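DUF4785 domain-containing protein (Legionella pneumophila subsp. pneumophila, PDB 4KH9) is of unknown function, but binds calcium and combines an N-terminal domain with two domains of the immunoglobulin-like E-set type. Local coordinates at residues I64-A68 / E251-R255. Coordinates in Å, arbitrary orientation, origin at the centre of the assembly. Numbering follows the deposited sequence.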
loop_
_atom_site.group_PDB
_atom_site.type_symbol
_atom_site.label_atom_id
_atom_site.label_comp_id
_atom_site.label_asym_id
_atom_site.label_seq_id
_atom_site.Cartn_x
_atom_site.Cartn_y
_atom_site.Cartn_z
ATOM N N ILE A 64 17.849 -5.227 -19.832
ATOM C CA ILE A 64 17.078 -6.147 -19.010
ATOM C C ILE A 64 18.141 -6.916 -18.223
ATOM O O ILE A 64 18.896 -7.670 -18.835
ATOM C CB ILE A 64 16.111 -7.048 -19.826
ATOM C CG1 ILE A 64 15.048 -6.202 -20.571
ATOM C CG2 ILE A 64 15.466 -8.119 -18.913
ATOM C CD1 ILE A 64 14.151 -7.006 -21.507
ATOM N N SER A 65 18.255 -6.670 -16.904
ATOM C CA SER A 65 19.291 -7.293 -16.084
ATOM C C SER A 65 18.703 -8.402 -15.217
ATOM O O SER A 65 17.701 -8.206 -14.534
ATOM C CB SER A 65 19.984 -6.240 -15.214
ATOM O OG SER A 65 19.062 -5.630 -14.328
ATOM N N THR A 66 19.281 -9.594 -15.327
ATOM C CA THR A 66 18.843 -10.749 -14.583
ATOM C C THR A 66 20.042 -11.327 -13.847
ATOM O O THR A 66 21.168 -11.190 -14.308
ATOM C CB THR A 66 18.141 -11.781 -15.517
ATOM O OG1 THR A 66 19.110 -12.377 -16.364
ATOM C CG2 THR A 66 16.986 -11.169 -16.344
ATOM N N LEU A 67 19.793 -11.995 -12.721
ATOM C CA LEU A 67 20.826 -12.607 -11.889
ATOM C C LEU A 67 20.705 -14.141 -11.869
ATOM O O LEU A 67 21.613 -14.842 -11.378
ATOM C CB LEU A 67 20.736 -12.055 -10.453
ATOM C CG LEU A 67 20.927 -10.534 -10.312
ATOM C CD1 LEU A 67 20.670 -10.087 -8.882
ATOM C CD2 LEU A 67 22.332 -10.094 -10.825
ATOM N N ALA A 68 19.596 -14.665 -12.399
ATOM C CA ALA A 68 19.441 -16.116 -12.480
ATOM C C ALA A 68 18.763 -16.497 -13.768
ATOM O O ALA A 68 18.069 -15.666 -14.355
ATOM C CB ALA A 68 18.662 -16.634 -11.289
ATOM N N GLU A 251 28.005 -7.730 -12.804
ATOM C CA GLU A 251 26.556 -7.903 -12.735
ATOM C C GLU A 251 25.828 -6.685 -12.187
ATOM O O GLU A 251 26.193 -6.149 -11.147
ATOM C CB GLU A 251 26.204 -9.106 -11.853
ATOM C CG GLU A 251 26.715 -10.435 -12.351
ATOM C CD GLU A 251 26.360 -11.538 -11.381
ATOM O OE1 GLU A 251 25.242 -12.089 -11.505
ATOM O OE2 GLU A 251 27.174 -11.826 -10.473
ATOM N N ILE A 252 24.764 -6.287 -12.883
ATOM C CA ILE A 252 23.844 -5.226 -12.487
ATOM C C ILE A 252 22.813 -5.855 -11.541
ATOM O O ILE A 252 22.187 -6.876 -11.878
ATOM C CB ILE A 252 23.180 -4.532 -13.725
ATOM C CG1 ILE A 252 24.216 -3.934 -14.723
ATOM C CG2 ILE A 252 22.101 -3.511 -13.326
ATOM C CD1 ILE A 252 24.980 -2.684 -14.304
ATOM N N ILE A 253 22.681 -5.264 -10.350
ATOM C CA ILE A 253 21.706 -5.650 -9.344
ATOM C C ILE A 253 20.650 -4.558 -9.337
ATOM O O ILE A 253 20.911 -3.424 -8.895
ATOM C CB ILE A 253 22.315 -5.901 -7.927
ATOM C CG1 ILE A 253 23.752 -6.539 -7.932
ATOM C CG2 ILE A 253 21.321 -6.591 -6.984
ATOM C CD1 ILE A 253 23.911 -7.940 -8.374
ATOM N N ARG A 254 19.479 -4.875 -9.863
ATOM C CA ARG A 254 18.385 -3.907 -9.938
ATOM C C ARG A 254 17.141 -4.479 -9.306
ATOM O O ARG A 254 16.704 -5.571 -9.678
ATOM C CB ARG A 254 18.113 -3.523 -11.407
ATOM C CG ARG A 254 16.906 -2.642 -11.583
ATOM C CD ARG A 254 17.222 -1.193 -11.767
ATOM N NE ARG A 254 16.008 -0.400 -11.989
ATOM C CZ ARG A 254 15.566 0.003 -13.182
ATOM N NH1 ARG A 254 16.222 -0.325 -14.291
ATOM N NH2 ARG A 254 14.467 0.736 -13.273
ATOM N N ARG A 255 16.584 -3.751 -8.316
ATOM C CA ARG A 255 15.355 -4.149 -7.663
ATOM C C ARG A 255 14.468 -2.937 -7.427
ATOM O O ARG A 255 14.945 -1.864 -7.085
ATOM C CB ARG A 255 15.631 -4.875 -6.323
ATOM C CG ARG A 255 16.295 -6.264 -6.358
ATOM C CD ARG A 255 15.347 -7.329 -6.820
ATOM N NE ARG A 255 15.991 -8.633 -7.035
ATOM C CZ ARG A 255 16.441 -9.091 -8.203
ATOM N NH1 ARG A 255 16.416 -8.319 -9.288
ATOM N NH2 ARG A 255 16.944 -10.311 -8.290
HETATM O O HOH W 1 17.506 -8.944 -12.021
HETATM O O HOH W 2 19.431 -7.114 -11.623
HETATM O O HOH W 3 22.349 -8.378 -14.094
HETATM O O HOH W 4 23.956 -13.982 -10.182
#
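This is a water-mediated interface between two domains: the end of strand 62-65 and the loop after it, in the N-terminal domain, rest on the start of strand 251-264 in the central E-set domain. The two segments bury 312 Å² together and share no direct hydrogen bond; their direct contacts are van der Waals, centred on Leu67. Its CD2 lies 3.6 Å from Ile253 CD1 and 3.4 Å from Ile252 O, while its CD1 sits 3.8 Å from Arg255 NH2, so a branched apolar side chain fills the space between strand and guanidinium. Ser65, small enough to let the backbones approach to 6.2 Å between its CA and that of Ile252, places OG 3.7 Å from Arg254 CB.

Four waters bridge backbone and side-chain polar groups of the two segments. One bonds to Ser65 OG, donates to Ile252 O and accepts from Arg254 N; a second donates to both Thr66 O and Ile252 O. A third links Ser65 O to Arg255 NH1, and a fourth joins Leu67 O to OE1 of the poorly ordered Glu251, a less certain bridge. Arg255 also forms a salt bridge with Asp157, which accepts hydrogen bonds from the backbone of Leu67 and Ala68. Arg254 pairs with Asp243 on neighbouring strand 238-248 and, across the junction, with Glu51 of the N-terminal domain. Its side chain is about 7 Å from those of Asp196 and about 8 Å from that of Asp198, calcium-site residues. Together these contacts form a largely water-bridged junction between consecutive N-terminal and central E-set domains, packed around Leu67.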